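Local coordinates for vacuolar protein sorting-associated protein IST1 (Saccharomyces cerevisiae, PDB 3GGY) that regulates recruitment of the ATPase VPS4 to the ESCRT-III complex during cargo sorting at the multivesicular body, here represented by its ESCRT-III-like N-terminal domain, at residues R22-Q27 with I72-C77; T59-D64 with E167-Y172; I67-I72 with K157-S162; A108-I113 with H148-E153. One frame throughout, in Å; residues are numbered along the deposited sequence.

Interaction 1 of 4, residues R22-Q27 with I72-C77; sequences RLRYAQ and ILELYC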
loop_
_atom_site.group_PDB
_atom_site.type_symbol
_atom_site.label_atom_id
_atom_site.label_comp_id
_atom_site.label_asym_id
_atom_site.label_seq_id
_atom_site.Cartn_x
_atom_site.Cartn_y
_atom_site.Cartn_z
ATOM N N ARG A 22 7.343 -9.427 5.264
ATOM C CA ARG A 22 5.970 -9.215 5.708
ATOM C C ARG A 22 5.118 -8.622 4.588
ATOM O O ARG A 22 3.984 -9.041 4.379
ATOM C CB ARG A 22 5.932 -8.292 6.929
ATOM C CG ARG A 22 6.566 -8.886 8.177
ATOM C CD ARG A 22 5.855 -10.164 8.597
ATOM N NE ARG A 22 4.467 -9.921 8.982
ATOM C CZ ARG A 22 4.100 -9.248 10.069
ATOM N NH1 ARG A 22 5.018 -8.748 10.886
ATOM N NH2 ARG A 22 2.815 -9.073 10.340
ATOM N N LEU A 23 5.657 -7.641 3.873
ATOM C CA LEU A 23 4.907 -7.034 2.775
ATOM C C LEU A 23 4.600 -8.071 1.692
ATOM O O LEU A 23 3.488 -8.122 1.162
ATOM C CB LEU A 23 5.693 -5.863 2.174
ATOM C CG LEU A 23 5.682 -4.594 3.033
ATOM C CD1 LEU A 23 6.772 -3.626 2.585
ATOM C CD2 LEU A 23 4.318 -3.951 2.938
ATOM N N ARG A 24 5.583 -8.900 1.361
ATOM C CA ARG A 24 5.382 -9.926 0.338
ATOM C C ARG A 24 4.299 -10.904 0.769
ATOM O O ARG A 24 3.437 -11.285 -0.024
ATOM C CB ARG A 24 6.687 -10.692 0.076
ATOM C CG ARG A 24 7.738 -9.908 -0.700
ATOM C CD ARG A 24 9.012 -10.731 -0.887
ATOM N NE ARG A 24 10.031 -10.006 -1.643
ATOM C CZ ARG A 24 11.268 -10.449 -1.851
ATOM N NH1 ARG A 24 11.647 -11.622 -1.358
ATOM N NH2 ARG A 24 12.129 -9.721 -2.549
ATOM N N TYR A 25 4.346 -11.299 2.037
ATOM C CA TYR A 25 3.380 -12.243 2.581
ATOM C C TYR A 25 1.976 -11.648 2.611
ATOM O O TYR A 25 0.995 -12.334 2.315
ATOM C CB TYR A 25 3.795 -12.664 3.992
ATOM C CG TYR A 25 3.017 -13.844 4.524
ATOM C CD1 TYR A 25 3.069 -15.081 3.881
ATOM C CD2 TYR A 25 2.231 -13.729 5.668
ATOM C CE1 TYR A 25 2.358 -16.178 4.368
ATOM C CE2 TYR A 25 1.513 -14.819 6.163
ATOM C CZ TYR A 25 1.583 -16.039 5.508
ATOM O OH TYR A 25 0.880 -17.118 5.989
ATOM N N ALA A 26 1.884 -10.370 2.967
ATOM C CA ALA A 26 0.599 -9.686 3.025
ATOM C C ALA A 26 -0.003 -9.603 1.625
ATOM O O ALA A 26 -1.214 -9.755 1.455
ATOM C CB ALA A 26 0.770 -8.285 3.617
ATOM N N GLN A 27 0.842 -9.356 0.626
ATOM C CA GLN A 27 0.380 -9.271 -0.761
ATOM C C GLN A 27 -0.202 -10.606 -1.191
ATOM O O GLN A 27 -1.300 -10.674 -1.737
ATOM C CB GLN A 27 1.536 -8.935 -1.698
ATOM C CG GLN A 27 2.045 -7.523 -1.614
ATOM C CD GLN A 27 3.295 -7.337 -2.440
ATOM O OE1 GLN A 27 3.310 -7.636 -3.635
ATOM N NE2 GLN A 27 4.356 -6.854 -1.809
ATOM N N ILE A 72 4.142 -1.293 -4.049
ATOM C CA ILE A 72 5.015 -0.132 -4.129
ATOM C C ILE A 72 5.896 -0.038 -2.877
ATOM O O ILE A 72 7.098 0.233 -2.963
ATOM C CB ILE A 72 4.186 1.163 -4.279
ATOM C CG1 ILE A 72 3.347 1.092 -5.556
ATOM C CG2 ILE A 72 5.113 2.374 -4.293
ATOM C CD1 ILE A 72 2.260 2.149 -5.648
ATOM N N LEU A 73 5.309 -0.271 -1.710
ATOM C CA LEU A 73 6.083 -0.191 -0.479
ATOM C C LEU A 73 7.189 -1.243 -0.457
ATOM O O LEU A 73 8.280 -0.999 0.069
ATOM C CB LEU A 73 5.166 -0.349 0.741
ATOM C CG LEU A 73 4.107 0.746 0.916
ATOM C CD1 LEU A 73 3.289 0.440 2.173
ATOM C CD2 LEU A 73 4.772 2.126 1.021
ATOM N N GLU A 74 6.914 -2.411 -1.035
ATOM C CA GLU A 74 7.901 -3.482 -1.087
ATOM C C GLU A 74 9.100 -2.986 -1.883
ATOM O O GLU A 74 10.244 -3.190 -1.487
ATOM C CB GLU A 74 7.329 -4.725 -1.773
ATOM C CG GLU A 74 8.297 -5.907 -1.788
ATOM C CD GLU A 74 7.945 -6.962 -2.828
ATOM O OE1 GLU A 74 6.744 -7.142 -3.121
ATOM O OE2 GLU A 74 8.876 -7.621 -3.341
ATOM N N LEU A 75 8.828 -2.340 -3.015
ATOM C CA LEU A 75 9.889 -1.810 -3.857
ATOM C C LEU A 75 10.687 -0.744 -3.124
ATOM O O LEU A 75 11.907 -0.699 -3.243
ATOM C CB LEU A 75 9.319 -1.235 -5.159
ATOM C CG LEU A 75 8.799 -2.250 -6.176
ATOM C CD1 LEU A 75 8.542 -1.526 -7.487
ATOM C CD2 LEU A 75 9.820 -3.367 -6.383
ATOM N N TYR A 76 10.007 0.112 -2.359
ATOM C CA TYR A 76 10.719 1.144 -1.612
ATOM C C TYR A 76 11.641 0.508 -0.579
ATOM O O TYR A 76 12.747 0.990 -0.338
ATOM C CB TYR A 76 9.744 2.095 -0.900
ATOM C CG TYR A 76 9.101 3.146 -1.786
ATOM C CD1 TYR A 76 9.830 3.799 -2.780
ATOM C CD2 TYR A 76 7.772 3.529 -1.588
ATOM C CE1 TYR A 76 9.257 4.806 -3.553
ATOM C CE2 TYR A 76 7.191 4.536 -2.349
ATOM C CZ TYR A 76 7.936 5.171 -3.331
ATOM O OH TYR A 76 7.359 6.170 -4.078
ATOM N N CYS A 77 11.181 -0.568 0.051
ATOM C CA CYS A 77 11.992 -1.261 1.045
ATOM C C CYS A 77 13.234 -1.861 0.407
ATOM O O CYS A 77 14.321 -1.807 0.976
ATOM C CB CYS A 77 11.200 -2.382 1.711
ATOM S SG CYS A 77 10.042 -1.802 2.961
#
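Segments 22-27 and 72-77 run nearly antiparallel, at 162°, with their axes 9.6 Å apart at closest approach and Leu23 level with Glu74. Glu74 carries the polar half of the contact: CG stands anti to the backbone N (chi1 -177°), and the extended chain reaches across to helix 8-46, where its two oxygens go to different partners. OE1 accepts a short hydrogen bond of 2.7 Å from NE2 of Gln27; it lies near the Gln27 amide plane, and NE2 arrives on the anti side, some 20° out of the carboxylate plane. Gln27 NE2 also makes a weak bond to Leu23 O. OE2 of Glu74 takes NE of Arg24 at 3.1 Å in a salt bridge; the acceptor lies near the guanidinium plane, but NE stands well above the carboxylate plane. Arg24 NH2 has a second acidic partner, Glu78, one helical turn beyond Glu74. On the buried flank, CD1 of Leu23 rests 3.8 Å from SG of Cys77 and 4.1 Å from CB of Leu73. An alanine in place of Glu74 would probably leave Gln27 NE2 with that weak bond and Arg24 to Glu78 alone. The contact belongs to the long hairpin of helices 8-46 and 50-82, and its chemistry is split: apolar contacts of Leu23 with Leu73 and Cys77 lie on the inner side, while toward the outer one Arg24 probably offsets repulsion between the Glu74 and Glu78 carboxylates.

Interaction 2 of 4, residues T59-D64 with E167-Y172; sequences TLIHDD and ELVDLY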
loop_
_atom_site.group_PDB
_atom_site.type_symbol
_atom_site.label_atom_id
_atom_site.label_comp_id
_atom_site.label_asym_id
_atom_site.label_seq_id
_atom_site.Cartn_x
_atom_site.Cartn_y
_atom_site.Cartn_z
ATOM N N THR A 59 -15.795 -2.708 -1.804
ATOM C CA THR A 59 -14.761 -3.168 -0.885
ATOM C C THR A 59 -13.602 -3.772 -1.673
ATOM O O THR A 59 -12.434 -3.527 -1.370
ATOM C CB THR A 59 -15.330 -4.226 0.080
ATOM O OG1 THR A 59 -16.402 -3.651 0.837
ATOM C CG2 THR A 59 -14.253 -4.719 1.036
ATOM N N LEU A 60 -13.933 -4.557 -2.692
ATOM C CA LEU A 60 -12.919 -5.192 -3.532
ATOM C C LEU A 60 -12.035 -4.147 -4.216
ATOM O O LEU A 60 -10.820 -4.321 -4.335
ATOM C CB LEU A 60 -13.606 -6.068 -4.586
ATOM C CG LEU A 60 -12.740 -6.717 -5.670
ATOM C CD1 LEU A 60 -11.643 -7.564 -5.037
ATOM C CD2 LEU A 60 -13.627 -7.571 -6.568
ATOM N N ILE A 61 -12.650 -3.063 -4.680
ATOM C CA ILE A 61 -11.909 -1.994 -5.338
ATOM C C ILE A 61 -10.862 -1.443 -4.385
ATOM O O ILE A 61 -9.708 -1.239 -4.768
ATOM C CB ILE A 61 -12.866 -0.871 -5.789
ATOM C CG1 ILE A 61 -13.676 -1.368 -6.990
ATOM C CG2 ILE A 61 -12.088 0.391 -6.161
ATOM C CD1 ILE A 61 -14.811 -0.454 -7.401
ATOM N N HIS A 62 -11.260 -1.210 -3.140
ATOM C CA HIS A 62 -10.317 -0.701 -2.159
ATOM C C HIS A 62 -9.252 -1.754 -1.860
ATOM O O HIS A 62 -8.076 -1.423 -1.701
ATOM C CB HIS A 62 -11.033 -0.294 -0.873
ATOM C CG HIS A 62 -10.101 0.158 0.207
ATOM N ND1 HIS A 62 -9.375 -0.722 0.980
ATOM C CD2 HIS A 62 -9.728 1.400 0.596
ATOM C CE1 HIS A 62 -8.593 -0.042 1.800
ATOM N NE2 HIS A 62 -8.787 1.248 1.586
ATOM N N ASP A 63 -9.656 -3.019 -1.792
ATOM C CA ASP A 63 -8.702 -4.093 -1.527
ATOM C C ASP A 63 -7.623 -4.150 -2.607
ATOM O O ASP A 63 -6.450 -4.354 -2.298
ATOM C CB ASP A 63 -9.406 -5.454 -1.438
ATOM C CG ASP A 63 -10.288 -5.584 -0.203
ATOM O OD1 ASP A 63 -10.046 -4.869 0.789
ATOM O OD2 ASP A 63 -11.217 -6.420 -0.224
ATOM N N ASP A 64 -8.019 -3.982 -3.870
ATOM C CA ASP A 64 -7.064 -4.011 -4.975
ATOM C C ASP A 64 -6.103 -2.824 -4.913
ATOM O O ASP A 64 -4.912 -2.963 -5.194
ATOM C CB ASP A 64 -7.784 -4.018 -6.327
ATOM C CG ASP A 64 -8.346 -5.386 -6.688
ATOM O OD1 ASP A 64 -7.922 -6.398 -6.080
ATOM O OD2 ASP A 64 -9.200 -5.442 -7.601
ATOM N N GLU A 167 -19.016 4.137 -12.457
ATOM C CA GLU A 167 -18.467 3.623 -13.707
ATOM C C GLU A 167 -17.447 2.519 -13.433
ATOM O O GLU A 167 -17.389 1.524 -14.158
ATOM C CB GLU A 167 -17.802 4.746 -14.509
ATOM C CG GLU A 167 -18.689 5.960 -14.747
ATOM C CD GLU A 167 -18.696 6.922 -13.572
ATOM O OE1 GLU A 167 -17.630 7.499 -13.276
ATOM O OE2 GLU A 167 -19.762 7.103 -12.945
ATOM N N LEU A 168 -16.645 2.697 -12.387
ATOM C CA LEU A 168 -15.634 1.705 -12.030
ATOM C C LEU A 168 -16.279 0.473 -11.407
ATOM O O LEU A 168 -15.828 -0.648 -11.632
ATOM C CB LEU A 168 -14.609 2.305 -11.062
ATOM C CG LEU A 168 -13.465 1.372 -10.651
ATOM C CD1 LEU A 168 -12.713 0.896 -11.878
ATOM C CD2 LEU A 168 -12.529 2.102 -9.709
ATOM N N VAL A 169 -17.326 0.680 -10.613
ATOM C CA VAL A 169 -18.020 -0.443 -10.004
ATOM C C VAL A 169 -18.633 -1.276 -11.127
ATOM O O VAL A 169 -18.541 -2.506 -11.114
ATOM C CB VAL A 169 -19.136 0.027 -9.049
ATOM C CG1 VAL A 169 -19.951 -1.164 -8.561
ATOM C CG2 VAL A 169 -18.524 0.751 -7.864
ATOM N N ASP A 170 -19.245 -0.607 -12.103
ATOM C CA ASP A 170 -19.852 -1.312 -13.228
ATOM C C ASP A 170 -18.795 -2.085 -14.001
ATOM O O ASP A 170 -19.036 -3.205 -14.448
ATOM C CB ASP A 170 -20.551 -0.342 -14.188
ATOM C CG ASP A 170 -21.827 0.231 -13.611
ATOM O OD1 ASP A 170 -22.378 -0.372 -12.664
ATOM O OD2 ASP A 170 -22.284 1.280 -14.118
ATOM N N LEU A 171 -17.620 -1.483 -14.156
ATOM C CA LEU A 171 -16.540 -2.137 -14.876
ATOM C C LEU A 171 -16.119 -3.400 -14.130
ATOM O O LEU A 171 -15.909 -4.443 -14.743
ATOM C CB LEU A 171 -15.344 -1.189 -15.027
ATOM C CG LEU A 171 -14.142 -1.762 -15.780
ATOM C CD1 LEU A 171 -14.561 -2.147 -17.191
ATOM C CD2 LEU A 171 -13.021 -0.727 -15.824
ATOM N N TYR A 172 -15.999 -3.310 -12.807
ATOM C CA TYR A 172 -15.622 -4.478 -12.012
ATOM C C TYR A 172 -16.665 -5.591 -12.135
ATOM O O TYR A 172 -16.324 -6.774 -12.237
ATOM C CB TYR A 172 -15.470 -4.096 -10.537
ATOM C CG TYR A 172 -14.039 -3.876 -10.105
ATOM C CD1 TYR A 172 -13.252 -2.889 -10.700
ATOM C CD2 TYR A 172 -13.465 -4.662 -9.102
ATOM C CE1 TYR A 172 -11.926 -2.693 -10.306
ATOM C CE2 TYR A 172 -12.141 -4.471 -8.701
ATOM C CZ TYR A 172 -11.381 -3.489 -9.308
ATOM O OH TYR A 172 -10.072 -3.312 -8.927
HETATM O O HOH W 1 -9.282 -0.819 -7.628
#
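Segments 59-64 and 167-172 cross at a right angle (90°), their axes 10.8 Å apart, with Ile61 and Val169 nearest at the backbone. CG1 of Ile61 is anti to the carbonyl carbon (chi1 -73°), which puts it over the centre of one face of the Tyr172 ring, 3.7 Å from the centroid and almost on the normal, a CH-pi contact. Leu60 meets the same ring at its edge: Leu60 CG is 3.8 Å from Tyr172 CE2, and Leu60 CD2 lies in the ring plane. Tyr172 OH donates to the anti lone pair of Asp64 OD2, 2.7 Å away; the two side chains meet tip to tip. A water bridges Tyr172 OH and the backbone O of Ile61, donating to each at 2.9 Å. The other ends of Ile61 meet the first turn of segment 167-172: Ile61 CD1 lies 3.9 Å from Val169 CG2, and Ile61 CG2 lies 4.0 Å from Leu168 CD2. Asp64 OD2 also forms a salt bridge with Arg38, tying helix 166-179 to both helices of the long hairpin. Held at its hydroxyl and with Ile61 against one face, the phenol is probably restrained from turning; Arg38 would probably help keep Asp64 ionised.

Interaction 3 of 4, residues I67-I72 with K157-S162; sequences IELLEI and KKCSPS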
loop_
_atom_site.group_PDB
_atom_site.type_symbol
_atom_site.label_atom_id
_atom_site.label_comp_id
_atom_site.label_asym_id
_atom_site.label_seq_id
_atom_site.Cartn_x
_atom_site.Cartn_y
_atom_site.Cartn_z
ATOM N N ILE A 67 -3.555 -3.494 -2.282
ATOM C CA ILE A 67 -2.536 -4.446 -2.711
ATOM C C ILE A 67 -1.485 -3.707 -3.542
ATOM O O ILE A 67 -0.294 -3.974 -3.419
ATOM C CB ILE A 67 -3.158 -5.589 -3.544
ATOM C CG1 ILE A 67 -3.949 -6.519 -2.622
ATOM C CG2 ILE A 67 -2.062 -6.356 -4.275
ATOM C CD1 ILE A 67 -4.877 -7.466 -3.357
ATOM N N GLU A 68 -1.927 -2.768 -4.378
ATOM C CA GLU A 68 -1.001 -1.988 -5.192
ATOM C C GLU A 68 -0.084 -1.184 -4.266
ATOM O O GLU A 68 1.107 -1.033 -4.534
ATOM C CB GLU A 68 -1.766 -1.034 -6.106
ATOM C CG GLU A 68 -2.698 -1.740 -7.072
ATOM C CD GLU A 68 -3.389 -0.781 -8.023
ATOM O OE1 GLU A 68 -3.941 0.236 -7.548
ATOM O OE2 GLU A 68 -3.386 -1.050 -9.243
ATOM N N LEU A 69 -0.645 -0.657 -3.180
ATOM C CA LEU A 69 0.158 0.110 -2.227
ATOM C C LEU A 69 1.254 -0.787 -1.674
ATOM O O LEU A 69 2.420 -0.399 -1.627
ATOM C CB LEU A 69 -0.711 0.631 -1.069
ATOM C CG LEU A 69 -0.002 1.266 0.139
ATOM C CD1 LEU A 69 0.734 2.532 -0.283
ATOM C CD2 LEU A 69 -1.038 1.588 1.231
ATOM N N LEU A 70 0.880 -1.992 -1.255
ATOM C CA LEU A 70 1.849 -2.938 -0.705
ATOM C C LEU A 70 2.964 -3.255 -1.698
ATOM O O LEU A 70 4.118 -3.402 -1.304
ATOM C CB LEU A 70 1.152 -4.236 -0.284
ATOM C CG LEU A 70 0.081 -4.110 0.801
ATOM C CD1 LEU A 70 -0.462 -5.500 1.147
ATOM C CD2 LEU A 70 0.673 -3.458 2.040
ATOM N N GLU A 71 2.624 -3.364 -2.980
ATOM C CA GLU A 71 3.628 -3.662 -3.999
ATOM C C GLU A 71 4.638 -2.523 -4.095
ATOM O O GLU A 71 5.844 -2.753 -4.198
ATOM C CB GLU A 71 2.956 -3.876 -5.356
ATOM C CG GLU A 71 1.918 -4.991 -5.338
ATOM C CD GLU A 71 1.185 -5.148 -6.659
ATOM O OE1 GLU A 71 0.913 -4.120 -7.315
ATOM O OE2 GLU A 71 0.866 -6.299 -7.029
ATOM N N ILE A 72 4.142 -1.293 -4.049
ATOM C CA ILE A 72 5.015 -0.132 -4.129
ATOM C C ILE A 72 5.896 -0.038 -2.877
ATOM O O ILE A 72 7.098 0.233 -2.963
ATOM C CB ILE A 72 4.186 1.163 -4.279
ATOM C CG1 ILE A 72 3.347 1.092 -5.556
ATOM C CG2 ILE A 72 5.113 2.374 -4.293
ATOM C CD1 ILE A 72 2.260 2.149 -5.648
ATOM N N LYS A 157 -2.754 8.841 -2.335
ATOM C CA LYS A 157 -3.995 8.391 -2.955
ATOM C C LYS A 157 -4.330 6.931 -2.682
ATOM O O LYS A 157 -5.496 6.573 -2.545
ATOM C CB LYS A 157 -3.933 8.620 -4.467
ATOM C CG LYS A 157 -3.765 10.083 -4.863
ATOM C CD LYS A 157 -4.931 10.933 -4.377
ATOM C CE LYS A 157 -6.250 10.485 -4.993
ATOM N NZ LYS A 157 -7.398 11.296 -4.499
ATOM N N LYS A 158 -3.313 6.086 -2.609
ATOM C CA LYS A 158 -3.563 4.680 -2.351
ATOM C C LYS A 158 -3.829 4.434 -0.872
ATOM O O LYS A 158 -4.444 3.437 -0.512
ATOM C CB LYS A 158 -2.389 3.836 -2.846
ATOM C CG LYS A 158 -2.171 3.967 -4.349
ATOM C CD LYS A 158 -1.296 2.858 -4.899
ATOM C CE LYS A 158 -1.144 2.993 -6.405
ATOM N NZ LYS A 158 -2.460 2.977 -7.107
ATOM N N CYS A 159 -3.372 5.343 -0.013
ATOM C CA CYS A 159 -3.621 5.194 1.416
ATOM C C CYS A 159 -5.035 5.674 1.703
ATOM O O CYS A 159 -5.721 5.143 2.572
ATOM C CB CYS A 159 -2.632 6.022 2.238
ATOM S SG CYS A 159 -0.998 5.287 2.368
ATOM N N SER A 160 -5.465 6.686 0.955
ATOM C CA SER A 160 -6.798 7.242 1.123
ATOM C C SER A 160 -7.453 7.447 -0.235
ATOM O O SER A 160 -7.595 8.576 -0.703
ATOM C CB SER A 160 -6.714 8.576 1.863
ATOM O OG SER A 160 -6.019 8.423 3.091
ATOM N N PRO A 161 -7.860 6.350 -0.891
ATOM C CA PRO A 161 -8.498 6.459 -2.206
ATOM C C PRO A 161 -9.850 7.161 -2.152
ATOM O O PRO A 161 -10.585 7.048 -1.169
ATOM C CB PRO A 161 -8.602 5.003 -2.661
ATOM C CG PRO A 161 -8.706 4.245 -1.365
ATOM C CD PRO A 161 -7.687 4.941 -0.501
ATOM N N SER A 162 -10.165 7.900 -3.208
ATOM C CA SER A 162 -11.434 8.613 -3.287
ATOM C C SER A 162 -12.558 7.606 -3.504
ATOM O O SER A 162 -12.306 6.454 -3.871
ATOM C CB SER A 162 -11.401 9.628 -4.432
ATOM O OG SER A 162 -11.073 9.003 -5.661
#
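Lys158 lays its aliphatic chain across segment 67-72 of helix 50-82, over the surface between Glu68, Leu69 and Ile72. Its CB packs 4.0 Å from CB of Leu69, and farther out CE lies 3.6 Å from CD1 of Ile72, the two side chains crossing at about a right angle. The chain is extended as far as CE and then bends, chi4 -58°, which turns NZ toward Glu68. There NZ donates to OE1 of Glu68 at 3.1 Å in a salt bridge, approaching from above the carboxylate plane, 56° out of it. A methionine in its place would probably leave the Glu68 carboxylate without its cationic mate. Deeper in the interface Cys159 takes over: its SG is 3.9 Å from CD2 of Leu69, a buried apolar contact. Polar and apolar parts are thus layered, with the ion pair at the outer margin and sulfur against leucine inside. Helix 153-159 ends here, Ser160 being the first residue to leave the helical conformation. Its last turn docks on the middle of helix 50-82, and Phe118 from a loop touches Cys159; beside it, Leu70 turns to helix 8-46, where it meets Leu23 and Gln27.

Interaction 4 of 4, residues A108-I113 with H148-E153; sequences AIRSLI and HIDVPE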
loop_
_atom_site.group_PDB
_atom_site.type_symbol
_atom_site.label_atom_id
_atom_site.label_comp_id
_atom_site.label_asym_id
_atom_site.label_seq_id
_atom_site.Cartn_x
_atom_site.Cartn_y
_atom_site.Cartn_z
ATOM N N ALA A 108 11.468 7.138 -0.814
ATOM C CA ALA A 108 11.250 5.819 -0.236
ATOM C C ALA A 108 11.018 5.820 1.276
ATOM O O ALA A 108 10.061 5.214 1.757
ATOM C CB ALA A 108 12.423 4.904 -0.578
ATOM N N ILE A 109 11.885 6.495 2.024
ATOM C CA ILE A 109 11.751 6.521 3.475
ATOM C C ILE A 109 10.503 7.285 3.918
ATOM O O ILE A 109 9.809 6.867 4.844
ATOM C CB ILE A 109 13.001 7.135 4.143
ATOM C CG1 ILE A 109 12.936 6.926 5.655
ATOM C CG2 ILE A 109 13.108 8.612 3.800
ATOM C CD1 ILE A 109 13.005 5.457 6.070
ATOM N N ARG A 110 10.208 8.400 3.252
ATOM C CA ARG A 110 9.025 9.177 3.601
ATOM C C ARG A 110 7.750 8.376 3.350
ATOM O O ARG A 110 6.832 8.399 4.164
ATOM C CB ARG A 110 8.983 10.476 2.794
ATOM C CG ARG A 110 10.018 11.492 3.240
ATOM C CD ARG A 110 10.010 12.714 2.343
ATOM N NE ARG A 110 11.033 13.659 2.776
ATOM C CZ ARG A 110 10.869 14.545 3.751
ATOM N NH1 ARG A 110 9.712 14.629 4.392
ATOM N NH2 ARG A 110 11.883 15.321 4.115
ATOM N N SER A 111 7.701 7.657 2.230
ATOM C CA SER A 111 6.519 6.871 1.908
ATOM C C SER A 111 6.272 5.749 2.909
ATOM O O SER A 111 5.131 5.480 3.282
ATOM C CB SER A 111 6.634 6.291 0.493
ATOM O OG SER A 111 6.647 7.336 -0.476
ATOM N N LEU A 112 7.339 5.091 3.345
ATOM C CA LEU A 112 7.204 3.995 4.299
ATOM C C LEU A 112 6.734 4.488 5.659
ATOM O O LEU A 112 5.914 3.846 6.313
ATOM C CB LEU A 112 8.535 3.257 4.418
ATOM C CG LEU A 112 8.839 2.428 3.167
ATOM C CD1 LEU A 112 10.299 1.987 3.178
ATOM C CD2 LEU A 112 7.912 1.221 3.114
ATOM N N ILE A 113 7.238 5.639 6.083
ATOM C CA ILE A 113 6.827 6.194 7.366
ATOM C C ILE A 113 5.367 6.644 7.293
ATOM O O ILE A 113 4.586 6.408 8.218
ATOM C CB ILE A 113 7.743 7.371 7.758
ATOM C CG1 ILE A 113 9.127 6.818 8.110
ATOM C CG2 ILE A 113 7.153 8.146 8.934
ATOM C CD1 ILE A 113 10.185 7.885 8.356
ATOM N N HIS A 148 2.482 15.170 5.561
ATOM C CA HIS A 148 2.874 14.401 4.374
ATOM C C HIS A 148 3.883 15.110 3.467
ATOM O O HIS A 148 3.799 15.044 2.240
ATOM C CB HIS A 148 1.654 13.937 3.558
ATOM C CG HIS A 148 0.780 15.043 3.059
ATOM N ND1 HIS A 148 -0.226 15.599 3.820
ATOM C CD2 HIS A 148 0.745 15.682 1.865
ATOM C CE1 HIS A 148 -0.844 16.531 3.115
ATOM N NE2 HIS A 148 -0.274 16.601 1.926
ATOM N N ILE A 149 4.865 15.751 4.089
ATOM C CA ILE A 149 5.897 16.473 3.349
ATOM C C ILE A 149 6.697 15.523 2.458
ATOM O O ILE A 149 7.252 14.523 2.926
ATOM C CB ILE A 149 6.860 17.199 4.305
ATOM C CG1 ILE A 149 6.085 18.240 5.120
ATOM C CG2 ILE A 149 7.990 17.858 3.520
ATOM C CD1 ILE A 149 5.317 19.239 4.275
ATOM N N ASP A 150 6.731 15.854 1.172
ATOM C CA ASP A 150 7.446 15.079 0.164
ATOM C C ASP A 150 6.976 13.636 -0.022
ATOM O O ASP A 150 7.709 12.807 -0.567
ATOM C CB ASP A 150 8.950 15.111 0.436
ATOM C CG ASP A 150 9.591 16.415 -0.002
ATOM O OD1 ASP A 150 8.848 17.311 -0.454
ATOM O OD2 ASP A 150 10.833 16.541 0.110
ATOM N N VAL A 151 5.761 13.334 0.424
ATOM C CA VAL A 151 5.207 11.996 0.226
ATOM C C VAL A 151 4.539 12.029 -1.155
ATOM O O VAL A 151 3.707 12.896 -1.433
ATOM C CB VAL A 151 4.145 11.640 1.294
ATOM C CG1 VAL A 151 3.526 10.266 0.983
ATOM C CG2 VAL A 151 4.786 11.605 2.675
ATOM N N PRO A 152 4.901 11.085 -2.040
ATOM C CA PRO A 152 4.352 10.994 -3.398
ATOM C C PRO A 152 2.831 10.996 -3.429
ATOM O O PRO A 152 2.178 10.353 -2.608
ATOM C CB PRO A 152 4.927 9.676 -3.918
ATOM C CG PRO A 152 6.206 9.552 -3.186
ATOM C CD PRO A 152 5.847 9.987 -1.787
ATOM N N GLU A 153 2.271 11.722 -4.386
ATOM C CA GLU A 153 0.829 11.795 -4.524
ATOM C C GLU A 153 0.231 10.393 -4.669
ATOM O O GLU A 153 -0.832 10.113 -4.122
ATOM C CB GLU A 153 0.467 12.644 -5.743
ATOM C CG GLU A 153 -0.988 13.054 -5.790
ATOM C CD GLU A 153 -1.379 13.906 -4.602
ATOM O OE1 GLU A 153 -0.695 14.921 -4.353
ATOM O OE2 GLU A 153 -2.367 13.564 -3.917
#
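A type II beta turn from His148 to Val151, followed by Pro152 at the N-cap position of helix 153-159, forms the connection that packs against helix 105-115 in this all-helical, ESCRT-III-like domain. Arg110 reaches out to the turn with an extended chain from CG to NE. Its CD makes a tight contact with CB of Asp150, at 3.2 Å, and that CB lies over one face of the guanidinium. NH1 gives a weak hydrogen bond to the backbone O of Ile149, 2.9 Å long but bent to 126°. Toward the Asp150 carboxylate the relation is one of charge alone: OD2 is 3.9 Å from NE, well out of the guanidinium plane, and no N-H is aimed at it. The stronger partners of Arg110 lie outside the turn, with NH2 in a salt bridge to Glu93 and NE hydrogen-bonded to Asn106 OD1, while Asn106 ND2 in turn donates to Asp150 OD2. Asn106 therefore joins the two charged side chains that do not bond directly. Farther along, CG2 of Val151 packs 4.1 Å from the backbone O of Arg110. Ser111 OG, held by the backbone O of Glu107, lies against the ring of Pro152, only 3.1 Å from its CD.

In the fold
Helix 50-82 is common to interactions 1, 2 and 3, meeting in turn helix 8-46, helix 166-179 and the end of helix 153-159; interaction 4 joins helix 105-115 to the connection leading into helix 153-159. Interaction 3 is the most central, its centre about 4 Å from the centre of the chain, and shares Ile72 with interaction 1. Interactions 2 and 4 lie on opposite sides, their centres about 26 Å apart. All are partly buried, yet interactions 1 and 3 each pair an apolar inner side with one outer salt bridge, to which interaction 1 adds an amide bond; interaction 2 centres on an aromatic ring; interaction 4 combines close packing with one weak carbonyl bond and a long charge pair. Tyr76 packs on Ser111 and Pro152, connecting interactions 1 and 4.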